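Local coordinates for ABC transporter periplasmic peptide-binding protein (Pseudoalteromonas, PDB 4QFP) that probably binds dipeptides in the periplasm and delivers them to an ABC transporter for uptake, as a member of solute-binding protein family 5, at residues N306-Q311 and K360-E365; S342-P347 and Q485-A490. All coordinates share one frame; numbering follows the deposited sequence.

Contact 1 of 2, residues N306-Q311 and K360-E365; sequences NLKVRQ and KKLLTE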
# COMPACT_ATOMS: atom_id res chain seq x y z
N ASN A 306 -25.24 -6.98 -10.47
CA ASN A 306 -25.75 -8.23 -11.02
C ASN A 306 -24.63 -9.14 -11.49
O ASN A 306 -23.89 -8.81 -12.42
CB ASN A 306 -26.68 -7.95 -12.19
CG ASN A 306 -27.40 -9.18 -12.66
OD1 ASN A 306 -27.02 -10.30 -12.32
ND2 ASN A 306 -28.46 -8.99 -13.43
N LEU A 307 -24.51 -10.29 -10.84
CA LEU A 307 -23.41 -11.21 -11.12
C LEU A 307 -23.31 -11.58 -12.60
O LEU A 307 -22.21 -11.55 -13.17
CB LEU A 307 -23.55 -12.46 -10.27
CG LEU A 307 -22.48 -13.53 -10.47
CD1 LEU A 307 -21.10 -12.95 -10.20
CD2 LEU A 307 -22.79 -14.70 -9.54
N LYS A 308 -24.43 -11.93 -13.23
CA LYS A 308 -24.40 -12.25 -14.66
C LYS A 308 -23.76 -11.14 -15.48
O LYS A 308 -23.03 -11.40 -16.43
CB LYS A 308 -25.80 -12.55 -15.19
CG LYS A 308 -26.17 -14.02 -15.19
CD LYS A 308 -26.59 -14.49 -16.59
CE LYS A 308 -27.11 -15.93 -16.57
NZ LYS A 308 -27.43 -16.45 -17.93
N VAL A 309 -24.03 -9.89 -15.13
CA VAL A 309 -23.42 -8.78 -15.86
C VAL A 309 -21.91 -8.75 -15.62
O VAL A 309 -21.13 -8.58 -16.56
CB VAL A 309 -24.08 -7.43 -15.52
CG1 VAL A 309 -23.18 -6.28 -15.93
CG2 VAL A 309 -25.45 -7.34 -16.20
N ARG A 310 -21.50 -8.92 -14.37
CA ARG A 310 -20.07 -8.95 -14.05
C ARG A 310 -19.39 -10.13 -14.76
O ARG A 310 -18.31 -9.98 -15.35
CB ARG A 310 -19.86 -9.02 -12.53
CG ARG A 310 -20.50 -7.87 -11.76
CD ARG A 310 -19.93 -7.72 -10.34
NE ARG A 310 -20.16 -8.90 -9.50
CZ ARG A 310 -21.26 -9.10 -8.79
NH1 ARG A 310 -22.24 -8.21 -8.82
NH2 ARG A 310 -21.39 -10.19 -8.04
N GLN A 311 -20.02 -11.30 -14.70
CA GLN A 311 -19.49 -12.48 -15.39
C GLN A 311 -19.42 -12.26 -16.89
O GLN A 311 -18.44 -12.65 -17.53
CB GLN A 311 -20.33 -13.71 -15.06
CG GLN A 311 -20.26 -14.09 -13.60
CD GLN A 311 -21.17 -15.24 -13.25
OE1 GLN A 311 -20.78 -16.14 -12.51
NE2 GLN A 311 -22.38 -15.22 -13.79
N LYS A 360 -21.45 -11.75 -25.16
CA LYS A 360 -22.68 -11.25 -25.75
C LYS A 360 -23.89 -12.11 -25.35
O LYS A 360 -24.97 -11.59 -25.07
CB LYS A 360 -22.55 -11.17 -27.27
CG LYS A 360 -23.72 -10.47 -27.95
CD LYS A 360 -23.76 -8.99 -27.60
CE LYS A 360 -24.80 -8.26 -28.44
NZ LYS A 360 -24.57 -6.78 -28.46
N LYS A 361 -23.69 -13.42 -25.33
CA LYS A 361 -24.75 -14.35 -24.97
C LYS A 361 -25.13 -14.23 -23.50
O LYS A 361 -26.31 -14.30 -23.15
CB LYS A 361 -24.33 -15.78 -25.33
CG LYS A 361 -25.25 -16.87 -24.83
CD LYS A 361 -24.66 -17.56 -23.62
CE LYS A 361 -25.15 -18.99 -23.48
NZ LYS A 361 -24.63 -19.64 -22.24
N LEU A 362 -24.14 -14.03 -22.64
CA LEU A 362 -24.40 -13.84 -21.22
C LEU A 362 -25.05 -12.49 -20.95
O LEU A 362 -25.94 -12.38 -20.10
CB LEU A 362 -23.13 -13.99 -20.40
CG LEU A 362 -22.53 -15.39 -20.38
CD1 LEU A 362 -21.28 -15.43 -19.50
CD2 LEU A 362 -23.55 -16.39 -19.88
N LEU A 363 -24.62 -11.46 -21.66
CA LEU A 363 -25.26 -10.15 -21.55
C LEU A 363 -26.73 -10.28 -21.91
O LEU A 363 -27.61 -9.83 -21.17
CB LEU A 363 -24.59 -9.13 -22.46
CG LEU A 363 -23.78 -8.03 -21.77
CD1 LEU A 363 -23.74 -6.79 -22.65
CD2 LEU A 363 -24.37 -7.70 -20.41
N THR A 364 -27.01 -10.90 -23.05
CA THR A 364 -28.39 -11.10 -23.49
C THR A 364 -29.18 -11.85 -22.42
O THR A 364 -30.25 -11.43 -22.02
CB THR A 364 -28.47 -11.86 -24.83
OG1 THR A 364 -27.61 -11.23 -25.79
CG2 THR A 364 -29.89 -11.84 -25.36
N GLU A 365 -28.64 -12.98 -21.97
CA GLU A 365 -29.33 -13.78 -20.98
C GLU A 365 -29.62 -12.98 -19.71
O GLU A 365 -30.63 -13.19 -19.05
CB GLU A 365 -28.53 -15.03 -20.64
CG GLU A 365 -28.29 -15.94 -21.84
CD GLU A 365 -27.61 -17.24 -21.47
OE1 GLU A 365 -27.05 -17.33 -20.36
OE2 GLU A 365 -27.65 -18.18 -22.29
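The carboxylate of Glu365 is the flat group that reaches across the contact, where its OE1 holds NZ of Lys308 in a salt bridge of 2.6 Å. The other notable flat group, the guanidinium of Arg310, is turned to the far side of its helix; Leu307 CA lies 3.7 Å above its plane, over the centre of one face. Carbonyl groups of Phe304 and Gln497 take its NH1 and NH2, with a weaker bond from NE to Leu498 O, so the buried charge is gripped by backbone oxygens.

In Lys308 a bend at chi2 (-124°) helps bring the amine alongside Glu365 at the facing helix. On the way CD passes 4.1 Å from Leu362 O, and NZ then settles close to the base of Glu365 as well, 3.3 Å from its CB. Glu365 extends beyond CG, and the two side chains cross obliquely. Lys361 also approaches this carboxylate from its own helix, forming a small salt-bridge network, although the position of OE2 there is doubtful.

Below the charged pair the contact is apolar. Leu363 starts out pointing away, but an unusual chi1 of -110° brings its end back, and CD2 comes 4.4 Å from Val309 CG2. The CB of Leu362 is directed toward the facing helix, and its CD1 lies 4.4 Å from Gln311 O.

The short helical segments run nearly antiparallel, at 166°, with axes 8.7 Å apart. Their hydrophobic side extends to Ala312, touched by both Leu362 and Leu363. Beneath, Phe372 of strand 372-377 receives both Val309 and Leu363, so helices 307-314 and 356-366 pack against each other and share a footing on that strand.

Contact 2 of 2, residues S342-P347 and Q485-A490; sequences SWAFEP and QYYDAA
Glu346 sends CG anti to its backbone N (chi1 174°) and stays extended beyond it, while Asp488 has CG anti to its carbonyl carbon (chi1 -69°); together these torsions bring two carboxylates face to face. The side chains cross at about a right angle, yet the carboxylate planes are stacked, only 25° apart. Glu346 OE1 stands 3.6 Å from Asp488 OD2, a close approach of like charges, and Glu346 OE2 rests 3.3 Å from Asp488 CB. Lys484, one helical turn back, forms a salt bridge with Asp488 OD1 and probably offsets part of the repulsion. An alanine in place of Glu346 would lack the carboxylate and is likely to open a gap beside Asp488 CB, leaving the acid without its stacked neighbour.

Next to the carboxylates lies an apolar patch. Ala344, in the type I turn from Ser342 to Phe345, points its methyl at Tyr487, CB to CB at 3.8 Å. Trp343 reaches the same tyrosine from another direction: its CH2 lies 4.2 Å from Tyr487 CE2, at the tyrosine's edge and near its plane.

Gln491 sews the two backbones together, its OE1 accepting from Glu346 N and its NE2 donating to Ala344 O and Tyr487 O. Tyr487 meets the Phe444 ring with nearly parallel planes, bonds through its OH to Arg483 and touches Ala474 of helix 465-475. The irregular loop between strand 332-333 and helix 356-366 is thus laid against helix 480-497.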
# COMPACT_ATOMS: atom_id res chain seq x y z
N SER A 342 3.02 -16.22 -3.12
CA SER A 342 2.32 -16.19 -1.85
C SER A 342 2.09 -17.61 -1.37
O SER A 342 1.63 -18.45 -2.14
CB SER A 342 0.98 -15.48 -2.00
OG SER A 342 0.22 -15.61 -0.81
N TRP A 343 2.39 -17.87 -0.11
CA TRP A 343 2.20 -19.21 0.42
C TRP A 343 0.75 -19.68 0.44
O TRP A 343 0.49 -20.88 0.58
CB TRP A 343 2.88 -19.41 1.80
CG TRP A 343 2.40 -18.57 2.98
CD1 TRP A 343 3.06 -17.53 3.56
CD2 TRP A 343 1.20 -18.76 3.76
NE1 TRP A 343 2.35 -17.04 4.63
CE2 TRP A 343 1.20 -17.77 4.77
CE3 TRP A 343 0.12 -19.65 3.70
CZ2 TRP A 343 0.17 -17.66 5.71
CZ3 TRP A 343 -0.90 -19.52 4.63
CH2 TRP A 343 -0.87 -18.54 5.62
N ALA A 344 -0.19 -18.76 0.29
CA ALA A 344 -1.61 -19.14 0.30
C ALA A 344 -2.19 -19.23 -1.11
O ALA A 344 -3.36 -19.54 -1.29
CB ALA A 344 -2.41 -18.16 1.15
N PHE A 345 -1.34 -18.99 -2.11
CA PHE A 345 -1.77 -18.97 -3.51
C PHE A 345 -2.45 -20.27 -3.94
O PHE A 345 -1.96 -21.36 -3.66
CB PHE A 345 -0.56 -18.70 -4.41
CG PHE A 345 -0.79 -19.01 -5.86
CD1 PHE A 345 -1.56 -18.17 -6.66
CD2 PHE A 345 -0.22 -20.15 -6.45
CE1 PHE A 345 -1.76 -18.45 -8.02
CE2 PHE A 345 -0.42 -20.44 -7.80
CZ PHE A 345 -1.19 -19.58 -8.58
N GLU A 346 -3.60 -20.14 -4.59
CA GLU A 346 -4.25 -21.27 -5.25
C GLU A 346 -4.87 -20.82 -6.56
O GLU A 346 -5.77 -19.99 -6.57
CB GLU A 346 -5.32 -21.90 -4.37
CG GLU A 346 -6.11 -22.99 -5.09
CD GLU A 346 -7.21 -23.60 -4.23
OE1 GLU A 346 -7.05 -24.78 -3.84
OE2 GLU A 346 -8.22 -22.91 -3.96
N PRO A 347 -4.40 -21.38 -7.68
CA PRO A 347 -4.93 -21.02 -9.00
C PRO A 347 -6.37 -21.49 -9.12
O PRO A 347 -6.66 -22.62 -8.73
CB PRO A 347 -4.04 -21.80 -9.96
CG PRO A 347 -3.57 -22.97 -9.18
CD PRO A 347 -3.43 -22.49 -7.76
N GLN A 485 -6.26 -23.23 3.90
CA GLN A 485 -7.56 -23.77 3.51
C GLN A 485 -8.59 -22.64 3.43
O GLN A 485 -9.32 -22.51 2.44
CB GLN A 485 -8.00 -24.87 4.47
CG GLN A 485 -7.20 -26.15 4.27
CD GLN A 485 -7.40 -27.15 5.40
OE1 GLN A 485 -6.50 -27.93 5.70
NE2 GLN A 485 -8.57 -27.12 6.02
N TYR A 486 -8.64 -21.82 4.47
CA TYR A 486 -9.54 -20.68 4.45
C TYR A 486 -9.20 -19.71 3.33
O TYR A 486 -10.08 -19.22 2.63
CB TYR A 486 -9.56 -20.00 5.82
CG TYR A 486 -10.22 -20.87 6.87
CD1 TYR A 486 -11.58 -21.12 6.82
CD2 TYR A 486 -9.48 -21.46 7.87
CE1 TYR A 486 -12.19 -21.92 7.76
CE2 TYR A 486 -10.08 -22.28 8.82
CZ TYR A 486 -11.44 -22.50 8.76
OH TYR A 486 -12.05 -23.30 9.70
N TYR A 487 -7.92 -19.43 3.13
CA TYR A 487 -7.55 -18.54 2.04
C TYR A 487 -7.88 -19.11 0.66
O TYR A 487 -8.18 -18.36 -0.27
CB TYR A 487 -6.09 -18.13 2.15
CG TYR A 487 -5.86 -17.22 3.33
CD1 TYR A 487 -6.73 -16.16 3.59
CD2 TYR A 487 -4.81 -17.42 4.19
CE1 TYR A 487 -6.53 -15.32 4.68
CE2 TYR A 487 -4.61 -16.60 5.28
CZ TYR A 487 -5.47 -15.55 5.52
OH TYR A 487 -5.25 -14.73 6.61
N ASP A 488 -7.87 -20.43 0.52
CA ASP A 488 -8.28 -21.06 -0.73
C ASP A 488 -9.76 -20.76 -0.99
O ASP A 488 -10.14 -20.44 -2.11
CB ASP A 488 -8.10 -22.58 -0.69
CG ASP A 488 -6.63 -23.00 -0.68
OD1 ASP A 488 -5.75 -22.16 -0.95
OD2 ASP A 488 -6.37 -24.20 -0.39
N ALA A 489 -10.57 -20.89 0.05
CA ALA A 489 -12.01 -20.66 -0.06
C ALA A 489 -12.30 -19.20 -0.37
O ALA A 489 -13.23 -18.89 -1.11
CB ALA A 489 -12.72 -21.08 1.23
N ALA A 490 -11.52 -18.30 0.22
CA ALA A 490 -11.65 -16.88 -0.06
C ALA A 490 -11.36 -16.62 -1.54
O ALA A 490 -12.08 -15.88 -2.22
CB ALA A 490 -10.70 -16.07 0.82

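How the contacts relate
The centres of the two contacts are 27 Å apart and their nearest atoms about 12 Å, so they do not touch. Their segments alternate along the chain: the loop of contact 2 (342-347) falls between the two helices of contact 1 and leads into helix 356-366. Helix 480-497 provides a second tie, since it carries residues 485-490 while its last residue, Gln497, offers its backbone O to Arg310 of contact 1. Contact 1 is the more peripheral, centred 32 Å from the middle of the chain against 21 Å for contact 2. One pairs two helices, the other sets a loop on a helix.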